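PDB 6KBY: beta-lactamase from Klebsiella pneumoniae, which probably hydrolyses beta-lactam antibiotics to substituted beta-amino acids as a class C serine enzyme, and is here covalently linked to AMP. Local coordinates for residues A[68-72]-A[321-325]; A[63-67]-A[230-234]; A[207-213]-A[346-350]; A[76-80]-A[176-180]. Residue numbers count along the deposited sequence, not the author numbering.

Contact 1: A[68-72]-A[321-325]; sequences EVGSL and KTGST. With AMP (adenosine monophosphate), chain B.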
loop_
_atom_site.group_PDB
_atom_site.type_symbol
_atom_site.label_atom_id
_atom_site.label_comp_id
_atom_site.label_asym_id
_atom_site.label_seq_id
_atom_site.Cartn_x
_atom_site.Cartn_y
_atom_site.Cartn_z
ATOM N N GLU A 68 -2.693 -7.593 -8.998
ATOM C CA GLU A 68 -3.222 -7.337 -7.668
ATOM C C GLU A 68 -2.092 -6.851 -6.778
ATOM O O GLU A 68 -0.982 -7.393 -6.810
ATOM C CB GLU A 68 -3.803 -8.619 -7.076
ATOM C CG GLU A 68 -4.979 -9.142 -7.875
ATOM C CD GLU A 68 -5.464 -10.521 -7.461
ATOM O OE1 GLU A 68 -4.977 -11.079 -6.455
ATOM O OE2 GLU A 68 -6.346 -11.053 -8.163
ATOM N N VAL A 69 -2.372 -5.832 -5.972
ATOM C CA VAL A 69 -1.365 -5.304 -5.067
ATOM C C VAL A 69 -1.721 -5.474 -3.601
ATOM O O VAL A 69 -0.955 -5.030 -2.736
ATOM C CB VAL A 69 -0.983 -3.850 -5.401
ATOM C CG1 VAL A 69 -0.416 -3.793 -6.814
ATOM C CG2 VAL A 69 -2.178 -2.922 -5.257
ATOM N N GLY A 70 -2.828 -6.146 -3.286
ATOM C CA GLY A 70 -3.138 -6.438 -1.900
ATOM C C GLY A 70 -3.048 -5.203 -1.026
ATOM O O GLY A 70 -3.665 -4.189 -1.342
ATOM N N SER A 71 -2.222 -5.227 0.026
ATOM C CA SER A 71 -2.198 -4.132 1.000
ATOM C C SER A 71 -1.589 -2.828 0.512
ATOM O O SER A 71 -1.667 -1.841 1.256
ATOM C CB SER A 71 -1.494 -4.552 2.277
ATOM O OG SER A 71 -2.238 -5.577 2.891
ATOM N N LEU A 72 -0.993 -2.753 -0.681
ATOM C CA LEU A 72 -0.745 -1.413 -1.195
ATOM C C LEU A 72 -2.044 -0.636 -1.208
ATOM O O LEU A 72 -2.031 0.591 -1.071
ATOM C CB LEU A 72 -0.125 -1.439 -2.588
ATOM C CG LEU A 72 1.247 -2.095 -2.702
ATOM C CD1 LEU A 72 1.869 -1.800 -4.055
ATOM C CD2 LEU A 72 2.132 -1.620 -1.577
ATOM N N LYS A 321 5.706 0.258 1.603
ATOM C CA LYS A 321 4.561 -0.579 1.932
ATOM C C LYS A 321 4.636 -1.869 1.128
ATOM O O LYS A 321 4.887 -1.846 -0.080
ATOM C CB LYS A 321 3.241 0.136 1.627
ATOM C CG LYS A 321 2.006 -0.636 2.103
ATOM C CD LYS A 321 1.851 -0.613 3.626
ATOM C CE LYS A 321 0.771 -1.574 4.109
ATOM N NZ LYS A 321 1.219 -2.988 4.055
ATOM N N THR A 322 4.397 -2.991 1.803
ATOM C CA THR A 322 4.233 -4.286 1.164
ATOM C C THR A 322 2.761 -4.549 0.859
ATOM O O THR A 322 1.854 -4.015 1.506
ATOM C CB THR A 322 4.739 -5.399 2.082
ATOM O OG1 THR A 322 4.120 -5.260 3.365
ATOM C CG2 THR A 322 6.262 -5.355 2.234
ATOM N N GLY A 323 2.532 -5.427 -0.114
ATOM C CA GLY A 323 1.185 -5.901 -0.360
ATOM C C GLY A 323 1.188 -7.273 -0.993
ATOM O O GLY A 323 2.045 -7.571 -1.832
ATOM N N SER A 324 0.234 -8.118 -0.606
ATOM C CA SER A 324 0.160 -9.458 -1.168
ATOM C C SER A 324 -1.292 -9.891 -1.261
ATOM O O SER A 324 -2.156 -9.382 -0.551
ATOM C CB SER A 324 0.899 -10.495 -0.311
ATOM O OG SER A 324 2.181 -10.035 0.087
ATOM N N THR A 325 -1.544 -10.846 -2.149
ATOM C CA THR A 325 -2.746 -11.671 -2.125
ATOM C C THR A 325 -2.289 -13.121 -2.234
ATOM O O THR A 325 -1.092 -13.408 -2.308
ATOM C CB THR A 325 -3.709 -11.329 -3.267
ATOM O OG1 THR A 325 -3.077 -11.657 -4.507
ATOM C CG2 THR A 325 -4.097 -9.850 -3.262
HETATM P P AMP B . -1.614 -7.003 2.932
HETATM O O1P AMP B . -1.232 -7.402 1.540
HETATM O O2P AMP B . -0.545 -6.980 3.992
HETATM O "O5'" AMP B . -2.851 -7.868 3.425
HETATM C "C5'" AMP B . -3.983 -8.045 2.585
HETATM C "C4'" AMP B . -4.073 -9.453 2.058
HETATM O "O4'" AMP B . -4.398 -10.367 3.140
HETATM C "C3'" AMP B . -5.166 -9.691 1.024
HETATM O "O3'" AMP B . -4.781 -9.317 -0.286
HETATM C "C2'" AMP B . -5.470 -11.172 1.185
HETATM O "O2'" AMP B . -4.476 -11.963 0.546
HETATM C "C1'" AMP B . -5.322 -11.338 2.696
HETATM N N9 AMP B . -6.599 -11.107 3.397
HETATM C C8 AMP B . -6.876 -10.062 4.209
HETATM N N7 AMP B . -8.141 -10.146 4.700
HETATM C C5 AMP B . -8.691 -11.267 4.189
HETATM C C6 AMP B . -9.998 -11.950 4.299
HETATM N N6 AMP B . -10.989 -11.435 5.064
HETATM N N1 AMP B . -10.169 -13.100 3.603
HETATM C C2 AMP B . -9.190 -13.618 2.836
HETATM N N3 AMP B . -7.976 -13.049 2.693
HETATM C C4 AMP B . -7.673 -11.895 3.334
#
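AMP, covalently bound to Ser71, lies where segment 68-72, whose type II' turn from Val69 to Leu72 carries that serine, meets the last residues of strand 317-325, which form the KTG motif of serine beta-lactamases. Ser71 OG is bonded to the phosphorus of AMP at 1.6 Å. Two backbone amides, one from each segment, then converge on one phosphoryl oxygen: Ser71 N lies 2.8 Å and Ser324 N 2.7 Å from AMP O1P, the pair expected of the oxyanion hole in this family. The ribose adds a third hydrogen bond, AMP O3' to Ser324 O at 2.6 Å. Between the segments themselves, Thr325 OG1 donates to Glu68 OE1 at 2.8 Å, while Glu68 OE2 is held by Tyr205. Close backbone approach relies on glycines: Gly323 CA meets Val69 O at 3.3 Å and Gly70 CA meets Ser324 O at 3.4 Å, both CA-H...O contacts, and a CB on either glycine would clash. Carbon contacts include Leu72 CD2 to Lys321 CG and Gly70 CA to Thr325 CG2, both 3.8 Å. Ser71 OG is hydrogen-bonded to Lys74, consistent with the SxxK motif, and Lys321 NZ to Tyr156. The phosphoryl group thus occupies the place where an acyl carbonyl would probably be polarised, O1P probably replacing the oxyanion.

Contact 2: A[63-67]-A[230-234]; sequences ENTLF and IKTTS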
loop_
_atom_site.group_PDB
_atom_site.type_symbol
_atom_site.label_atom_id
_atom_site.label_comp_id
_atom_site.label_asym_id
_atom_site.label_seq_id
_atom_site.Cartn_x
_atom_site.Cartn_y
_atom_site.Cartn_z
ATOM N N GLU A 63 3.339 -3.440 -20.777
ATOM C CA GLU A 63 3.102 -2.166 -20.111
ATOM C C GLU A 63 1.680 -2.040 -19.572
ATOM O O GLU A 63 1.435 -1.203 -18.696
ATOM C CB GLU A 63 3.370 -1.018 -21.082
ATOM C CG GLU A 63 2.413 -0.987 -22.263
ATOM C CD GLU A 63 2.683 0.166 -23.207
ATOM O OE1 GLU A 63 2.594 -0.038 -24.437
ATOM O OE2 GLU A 63 2.985 1.276 -22.717
ATOM N N ASN A 64 0.744 -2.840 -20.078
ATOM C CA ASN A 64 -0.656 -2.742 -19.686
ATOM C C ASN A 64 -1.070 -3.762 -18.636
ATOM O O ASN A 64 -2.224 -3.744 -18.197
ATOM C CB ASN A 64 -1.560 -2.871 -20.916
ATOM C CG ASN A 64 -1.323 -1.770 -21.921
ATOM O OD1 ASN A 64 -1.207 -0.605 -21.557
ATOM N ND2 ASN A 64 -1.232 -2.137 -23.192
ATOM N N THR A 65 -0.164 -4.636 -18.209
ATOM C CA THR A 65 -0.554 -5.725 -17.324
ATOM C C THR A 65 -0.969 -5.195 -15.961
ATOM O O THR A 65 -0.242 -4.417 -15.333
ATOM C CB THR A 65 0.597 -6.711 -17.150
ATOM O OG1 THR A 65 0.955 -7.257 -18.424
ATOM C CG2 THR A 65 0.196 -7.841 -16.206
ATOM N N LEU A 66 -2.128 -5.653 -15.499
ATOM C CA LEU A 66 -2.662 -5.327 -14.188
ATOM C C LEU A 66 -2.294 -6.436 -13.213
ATOM O O LEU A 66 -2.507 -7.624 -13.496
ATOM C CB LEU A 66 -4.185 -5.200 -14.254
ATOM C CG LEU A 66 -4.706 -4.086 -15.160
ATOM C CD1 LEU A 66 -6.168 -4.311 -15.497
ATOM C CD2 LEU A 66 -4.517 -2.733 -14.501
ATOM N N PHE A 67 -1.750 -6.039 -12.064
ATOM C CA PHE A 67 -1.445 -6.948 -10.974
ATOM C C PHE A 67 -2.305 -6.583 -9.772
ATOM O O PHE A 67 -2.597 -5.406 -9.536
ATOM C CB PHE A 67 0.025 -6.822 -10.532
ATOM C CG PHE A 67 1.040 -7.264 -11.561
ATOM C CD1 PHE A 67 1.412 -6.430 -12.608
ATOM C CD2 PHE A 67 1.674 -8.491 -11.435
ATOM C CE1 PHE A 67 2.372 -6.834 -13.531
ATOM C CE2 PHE A 67 2.630 -8.900 -12.354
ATOM C CZ PHE A 67 2.981 -8.068 -13.400
ATOM N N ILE A 230 -7.085 -3.166 -4.805
ATOM C CA ILE A 230 -6.589 -2.483 -6.002
ATOM C C ILE A 230 -5.918 -3.462 -6.962
ATOM O O ILE A 230 -5.093 -4.295 -6.556
ATOM C CB ILE A 230 -5.633 -1.340 -5.620
ATOM C CG1 ILE A 230 -6.379 -0.230 -4.867
ATOM C CG2 ILE A 230 -4.915 -0.797 -6.850
ATOM C CD1 ILE A 230 -7.240 0.669 -5.742
ATOM N N LYS A 231 -6.243 -3.324 -8.253
ATOM C CA LYS A 231 -5.493 -3.907 -9.359
ATOM C C LYS A 231 -4.969 -2.749 -10.196
ATOM O O LYS A 231 -5.717 -1.809 -10.483
ATOM C CB LYS A 231 -6.394 -4.793 -10.231
ATOM C CG LYS A 231 -6.990 -6.010 -9.526
ATOM C CD LYS A 231 -8.323 -5.647 -8.850
ATOM C CE LYS A 231 -8.785 -6.667 -7.851
ATOM N NZ LYS A 231 -10.048 -6.123 -7.334
ATOM N N THR A 232 -3.693 -2.801 -10.583
ATOM C CA THR A 232 -3.067 -1.633 -11.192
ATOM C C THR A 232 -1.825 -2.060 -11.969
ATOM O O THR A 232 -1.369 -3.201 -11.878
ATOM C CB THR A 232 -2.749 -0.589 -10.115
ATOM O OG1 THR A 232 -2.223 0.592 -10.719
ATOM C CG2 THR A 232 -1.749 -1.135 -9.122
ATOM N N THR A 233 -1.293 -1.123 -12.747
ATOM C CA THR A 233 -0.062 -1.334 -13.495
ATOM C C THR A 233 1.117 -0.735 -12.737
ATOM O O THR A 233 0.963 0.160 -11.899
ATOM C CB THR A 233 -0.126 -0.679 -14.878
ATOM O OG1 THR A 233 -0.179 0.741 -14.709
ATOM C CG2 THR A 233 -1.340 -1.161 -15.670
ATOM N N SER A 234 2.314 -1.221 -13.066
ATOM C CA SER A 234 3.506 -0.627 -12.475
ATOM C C SER A 234 3.659 0.834 -12.877
ATOM O O SER A 234 4.143 1.648 -12.084
ATOM C CB SER A 234 4.743 -1.427 -12.870
ATOM O OG SER A 234 4.946 -1.367 -14.268
HETATM O O HOH W 1 3.137 -0.461 -16.608
HETATM O O HOH W 2 2.375 -3.573 -14.687
#
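The two segments run nearly antiparallel, 157° apart, and meet in an antiparallel bridge of the small three-stranded sheet 67-68, 231-232 and 193-194. Phe67 and Thr232 form a hydrogen-bonded pair: Phe67 N donates to Thr232 O at 2.9 Å and Thr232 N to Phe67 O at 3.0 Å. CA-H...O contacts flank it, Leu66 CA to Thr232 O at 3.4 Å and Lys231 CA to Phe67 O at 3.3 Å. Beyond the bridge, 63-65 draws away from the start of helix 234-244, and water bridges from Glu63 O to Ser234 OG and from Thr65 O to Ser234 N span the gap. Among side chains, Thr233 contributes most: its CG2 sits 3.7 Å from Leu66 CD2 and 3.5 Å from Thr65 O, while its OG1 caps the helix by accepting from Asp236 N. Phe67 and Thr232 project to the same face, where Phe67 packs on Leu345 of strand 340-346, joining this small sheet to the large one. The second water lies 2.8 Å from Thr65 O and 2.9 Å from Ser234 N.

Contact 3: A[207-213]-A[346-350]; sequences WGYNKKD and ANKNY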
loop_
_atom_site.group_PDB
_atom_site.type_symbol
_atom_site.label_atom_id
_atom_site.label_comp_id
_atom_site.label_asym_id
_atom_site.label_seq_id
_atom_site.Cartn_x
_atom_site.Cartn_y
_atom_site.Cartn_z
ATOM N N TRP A 207 -3.024 -13.389 -14.080
ATOM C CA TRP A 207 -3.427 -14.379 -13.099
ATOM C C TRP A 207 -2.348 -14.483 -12.032
ATOM O O TRP A 207 -1.157 -14.348 -12.325
ATOM C CB TRP A 207 -3.672 -15.732 -13.771
ATOM C CG TRP A 207 -4.971 -15.731 -14.507
ATOM C CD1 TRP A 207 -5.170 -15.448 -15.825
ATOM C CD2 TRP A 207 -6.264 -15.964 -13.942
ATOM N NE1 TRP A 207 -6.516 -15.514 -16.123
ATOM C CE2 TRP A 207 -7.205 -15.829 -14.982
ATOM C CE3 TRP A 207 -6.715 -16.275 -12.658
ATOM C CZ2 TRP A 207 -8.576 -16.004 -14.775
ATOM C CZ3 TRP A 207 -8.076 -16.455 -12.457
ATOM C CH2 TRP A 207 -8.987 -16.313 -13.508
ATOM N N GLY A 208 -2.777 -14.669 -10.790
ATOM C CA GLY A 208 -1.849 -14.976 -9.730
ATOM C C GLY A 208 -1.674 -16.466 -9.594
ATOM O O GLY A 208 -2.545 -17.239 -9.976
ATOM N N TYR A 209 -0.539 -16.886 -9.052
ATOM C CA TYR A 209 -0.244 -18.307 -8.905
ATOM C C TYR A 209 0.023 -18.603 -7.437
ATOM O O TYR A 209 0.979 -18.076 -6.856
ATOM C CB TYR A 209 0.886 -18.734 -9.850
ATOM C CG TYR A 209 0.378 -18.635 -11.270
ATOM C CD1 TYR A 209 0.445 -17.439 -11.973
ATOM C CD2 TYR A 209 -0.269 -19.711 -11.870
ATOM C CE1 TYR A 209 -0.080 -17.327 -13.243
ATOM C CE2 TYR A 209 -0.792 -19.612 -13.141
ATOM C CZ TYR A 209 -0.696 -18.418 -13.825
ATOM O OH TYR A 209 -1.222 -18.303 -15.088
ATOM N N ASN A 210 -0.852 -19.411 -6.831
ATOM C CA ASN A 210 -0.817 -19.642 -5.392
ATOM C C ASN A 210 0.274 -20.655 -5.043
ATOM O O ASN A 210 1.092 -21.043 -5.884
ATOM C CB ASN A 210 -2.208 -19.996 -4.857
ATOM C CG ASN A 210 -2.693 -21.369 -5.309
ATOM O OD1 ASN A 210 -1.944 -22.153 -5.894
ATOM N ND2 ASN A 210 -3.958 -21.668 -5.023
ATOM N N LYS A 211 0.294 -21.095 -3.781
ATOM C CA LYS A 211 1.349 -21.996 -3.324
ATOM C C LYS A 211 1.347 -23.313 -4.083
ATOM O O LYS A 211 2.403 -23.937 -4.241
ATOM C CB LYS A 211 1.195 -22.270 -1.832
ATOM C CG LYS A 211 1.533 -21.102 -0.946
ATOM C CD LYS A 211 1.358 -21.508 0.500
ATOM C CE LYS A 211 1.675 -20.370 1.444
ATOM N NZ LYS A 211 1.623 -20.833 2.853
ATOM N N LYS A 212 0.184 -23.761 -4.541
ATOM C CA LYS A 212 0.094 -24.960 -5.361
ATOM C C LYS A 212 0.110 -24.640 -6.850
ATOM O O LYS A 212 -0.209 -25.509 -7.669
ATOM C CB LYS A 212 -1.125 -25.794 -4.957
ATOM C CG LYS A 212 -0.957 -26.411 -3.571
ATOM C CD LYS A 212 -2.146 -27.244 -3.135
ATOM C CE LYS A 212 -1.908 -27.812 -1.733
ATOM N NZ LYS A 212 -3.056 -28.614 -1.238
ATOM N N ASP A 213 0.488 -23.412 -7.207
ATOM C CA ASP A 213 0.647 -22.985 -8.595
ATOM C C ASP A 213 -0.662 -23.009 -9.379
ATOM O O ASP A 213 -0.662 -23.140 -10.604
ATOM C CB ASP A 213 1.790 -23.715 -9.305
ATOM C CG ASP A 213 3.149 -23.254 -8.814
ATOM O OD1 ASP A 213 3.358 -22.020 -8.738
ATOM O OD2 ASP A 213 3.997 -24.109 -8.482
ATOM N N ALA A 346 4.612 -8.712 -8.781
ATOM C CA ALA A 346 4.777 -10.106 -9.168
ATOM C C ALA A 346 3.438 -10.817 -9.063
ATOM O O ALA A 346 2.624 -10.510 -8.183
ATOM C CB ALA A 346 5.761 -10.831 -8.247
ATOM N N ASN A 347 3.230 -11.802 -9.941
ATOM C CA ASN A 347 2.057 -12.671 -9.871
ATOM C C ASN A 347 2.348 -14.003 -9.180
ATOM O O ASN A 347 1.814 -15.065 -9.542
ATOM C CB ASN A 347 1.374 -12.842 -11.226
ATOM C CG ASN A 347 2.248 -13.522 -12.251
ATOM O OD1 ASN A 347 3.438 -13.741 -12.018
ATOM N ND2 ASN A 347 1.666 -13.839 -13.410
ATOM N N LYS A 348 3.196 -13.945 -8.159
ATOM C CA LYS A 348 3.290 -14.971 -7.137
ATOM C C LYS A 348 3.642 -14.259 -5.841
ATOM O O LYS A 348 4.387 -13.275 -5.853
ATOM C CB LYS A 348 4.335 -16.040 -7.473
ATOM C CG LYS A 348 4.496 -17.101 -6.388
ATOM C CD LYS A 348 5.360 -18.257 -6.845
ATOM C CE LYS A 348 4.571 -19.217 -7.709
ATOM N NZ LYS A 348 3.569 -19.978 -6.904
ATOM N N ASN A 349 3.065 -14.725 -4.740
ATOM C CA ASN A 349 3.344 -14.180 -3.413
ATOM C C ASN A 349 4.632 -14.823 -2.910
ATOM O O ASN A 349 4.619 -15.945 -2.395
ATOM C CB ASN A 349 2.166 -14.491 -2.495
ATOM C CG ASN A 349 2.339 -13.949 -1.086
ATOM O OD1 ASN A 349 3.427 -13.545 -0.675
ATOM N ND2 ASN A 349 1.251 -13.958 -0.327
ATOM N N TYR A 350 5.749 -14.118 -3.059
ATOM C CA TYR A 350 7.045 -14.567 -2.570
ATOM C C TYR A 350 7.458 -13.704 -1.382
ATOM O O TYR A 350 6.910 -12.624 -1.154
ATOM C CB TYR A 350 8.092 -14.544 -3.694
ATOM C CG TYR A 350 8.444 -13.151 -4.161
ATOM C CD1 TYR A 350 7.575 -12.414 -4.961
ATOM C CD2 TYR A 350 9.644 -12.566 -3.790
ATOM C CE1 TYR A 350 7.897 -11.132 -5.370
ATOM C CE2 TYR A 350 9.970 -11.287 -4.196
ATOM C CZ TYR A 350 9.094 -10.576 -4.985
ATOM O OH TYR A 350 9.429 -9.300 -5.374
HETATM O O HOH W 3 1.387 -16.993 -4.556
#
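Lys348, Asn347 and Tyr209 carry most of this partly buried contact between strand 208-209 with its following turn and the loop that leaves strand 340-346. Lys348 reaches across with its ammonium group: NZ forms a salt bridge with Asp213 OD1 at 2.8 Å and donates to Tyr209 O at 3.2 Å. The type I turn from Asn210 to Asp213, closed by Asp213 N to Asn210 O at 2.8 Å, brings the carboxylate round, so that Lys348 NZ joins the Tyr209 carbonyl just before the turn to the Asp213 carboxylate at its end.

Asn347 works through backbone and side chain. Its carbonyl accepts from Tyr209 N, with Tyr209 N to Asn347 O at 3.0 Å, and its side-chain ND2 makes a weak hydrogen bond to Trp207 O at 3.1 Å and another hydrogen bond to Leu52 O. Asn347 OD1 is engaged by Gly34 N. The Tyr209 ring presents its edge to Asn347 O, and its hydroxyl bonds Lys55 N. A water extends the link, 2.6 Å from Tyr209 O and 2.8 Å from Asn349 N.

Strand 208-209 also pairs with 215-216 in a two-stranded hairpin, so the contact fastens that hairpin to the connection between strand 340-346 of the large sheet and the C-terminal helix 352-364; Tyr350, farther along the connection, packs on Leu26 of helix 11-30.

Contact 4: A[76-80]-A[176-180]; sequences FAATL and YEDAI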
loop_
_atom_site.group_PDB
_atom_site.type_symbol
_atom_site.label_atom_id
_atom_site.label_comp_id
_atom_site.label_asym_id
_atom_site.label_seq_id
_atom_site.Cartn_x
_atom_site.Cartn_y
_atom_site.Cartn_z
ATOM N N PHE A 76 -4.166 3.745 -0.343
ATOM C CA PHE A 76 -5.216 4.506 -1.014
ATOM C C PHE A 76 -6.336 4.870 -0.048
ATOM O O PHE A 76 -6.881 5.975 -0.116
ATOM C CB PHE A 76 -5.737 3.737 -2.230
ATOM C CG PHE A 76 -4.701 3.578 -3.307
ATOM C CD1 PHE A 76 -3.795 2.531 -3.262
ATOM C CD2 PHE A 76 -4.576 4.513 -4.321
ATOM C CE1 PHE A 76 -2.810 2.400 -4.227
ATOM C CE2 PHE A 76 -3.590 4.385 -5.293
ATOM C CZ PHE A 76 -2.710 3.327 -5.243
ATOM N N ALA A 77 -6.687 3.958 0.861
ATOM C CA ALA A 77 -7.645 4.295 1.908
ATOM C C ALA A 77 -7.127 5.451 2.756
ATOM O O ALA A 77 -7.883 6.370 3.100
ATOM C CB ALA A 77 -7.936 3.067 2.775
ATOM N N ALA A 78 -5.833 5.433 3.086
ATOM C CA ALA A 78 -5.243 6.531 3.845
ATOM C C ALA A 78 -5.233 7.822 3.040
ATOM O O ALA A 78 -5.514 8.897 3.587
ATOM C CB ALA A 78 -3.827 6.175 4.294
ATOM N N THR A 79 -4.870 7.751 1.756
ATOM C CA THR A 79 -4.890 8.959 0.939
ATOM C C THR A 79 -6.294 9.549 0.883
ATOM O O THR A 79 -6.463 10.769 0.957
ATOM C CB THR A 79 -4.338 8.669 -0.459
ATOM O OG1 THR A 79 -2.991 8.188 -0.355
ATOM C CG2 THR A 79 -4.325 9.935 -1.310
ATOM N N LEU A 80 -7.315 8.694 0.797
ATOM C CA LEU A 80 -8.689 9.188 0.805
ATOM C C LEU A 80 -9.039 9.845 2.133
ATOM O O LEU A 80 -9.655 10.917 2.156
ATOM C CB LEU A 80 -9.665 8.055 0.484
ATOM C CG LEU A 80 -11.102 8.544 0.275
ATOM C CD1 LEU A 80 -11.233 9.327 -1.029
ATOM C CD2 LEU A 80 -12.087 7.383 0.319
ATOM N N TYR A 176 -17.197 4.003 -0.877
ATOM C CA TYR A 176 -15.748 3.895 -1.026
ATOM C C TYR A 176 -15.362 3.616 -2.473
ATOM O O TYR A 176 -14.390 4.179 -2.988
ATOM C CB TYR A 176 -15.187 2.815 -0.096
ATOM C CG TYR A 176 -13.682 2.766 -0.136
ATOM C CD1 TYR A 176 -12.936 3.735 0.507
ATOM C CD2 TYR A 176 -13.008 1.771 -0.835
ATOM C CE1 TYR A 176 -11.564 3.722 0.467
ATOM C CE2 TYR A 176 -11.619 1.748 -0.885
ATOM C CZ TYR A 176 -10.905 2.732 -0.227
ATOM O OH TYR A 176 -9.529 2.761 -0.248
ATOM N N GLU A 177 -16.131 2.764 -3.151
ATOM C CA GLU A 177 -15.838 2.434 -4.538
ATOM C C GLU A 177 -15.912 3.669 -5.423
ATOM O O GLU A 177 -15.040 3.884 -6.273
ATOM C CB GLU A 177 -16.819 1.366 -5.022
ATOM C CG GLU A 177 -16.719 0.029 -4.296
ATOM C CD GLU A 177 -17.101 0.100 -2.817
ATOM O OE1 GLU A 177 -18.142 0.716 -2.494
ATOM O OE2 GLU A 177 -16.349 -0.445 -1.973
ATOM N N ASP A 178 -16.949 4.494 -5.239
ATOM C CA ASP A 178 -17.050 5.739 -5.994
ATOM C C ASP A 178 -15.940 6.709 -5.610
ATOM O O ASP A 178 -15.368 7.379 -6.473
ATOM C CB ASP A 178 -18.410 6.405 -5.757
ATOM C CG ASP A 178 -19.514 5.828 -6.618
ATOM O OD1 ASP A 178 -19.228 4.973 -7.481
ATOM O OD2 ASP A 178 -20.677 6.252 -6.430
ATOM N N ALA A 179 -15.635 6.811 -4.314
ATOM C CA ALA A 179 -14.573 7.714 -3.885
ATOM C C ALA A 179 -13.256 7.381 -4.574
ATOM O O ALA A 179 -12.533 8.278 -5.021
ATOM C CB ALA A 179 -14.410 7.643 -2.370
ATOM N N ILE A 180 -12.937 6.094 -4.678
ATOM C CA ILE A 180 -11.663 5.677 -5.252
ATOM C C ILE A 180 -11.687 5.764 -6.773
ATOM O O ILE A 180 -10.790 6.346 -7.389
ATOM C CB ILE A 180 -11.304 4.263 -4.761
ATOM C CG1 ILE A 180 -11.052 4.256 -3.246
ATOM C CG2 ILE A 180 -10.119 3.711 -5.525
ATOM C CD1 ILE A 180 -9.955 5.200 -2.784
#
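This is a buried, apolar helix-helix contact in the helical part of the beta-lactamase fold, between helix 72-86, which follows the reactive serine, and the first turn of helix 176-187. The two segments cross almost at right angles, 83°, with their axes 11.1 Å apart at closest approach. Side chains fill that wide spacing. Leu80, with the largest area buried here, points toward the partner and puts CD2 3.6 Å from Ala179 CB and 3.7 Å from Tyr176 CE1; the small alanine leaves room for the leucine tip. Ile180 reaches back with CD1, 4.3 Å from Leu80 CB and 4.5 Å from Phe76 CB. The Phe76 ring itself leads away from the contact to stack with Tyr240, while Leu80 also touches Ala168 of helix 158-171, so the crossing belongs to a larger helical core. Tyr176 spans the gap edge-on to the backbone of helix 72-86. Its OH lies 3.2 Å from Ala77 CA and 3.4 Å from Ala77 CB.

From the N terminus, the chain lays down 63-67 and 68-72 in succession, then runs into helix 72-86, which holds 76-80. Contact 4 closes first, when 176-180 packs on that helix, and its whole loop lies within those of contacts 1 and 2. Residues 207-213 come next, opening contact 3; 230-234 then closes contact 2, 321-325 closes contact 1, and 346-350 closes contact 3. Contacts 1, 2 and 3 therefore cross one another, whereas 4 and 3 follow in series. Where they meet, Val69 N lies 3.2 Å from Ile230 O, Asn349 ND2 3.1 Å from Thr325 O, and Ile230 packs on Phe76, tying large sheet, small sheet and helices together, with AMP bound at contact 1.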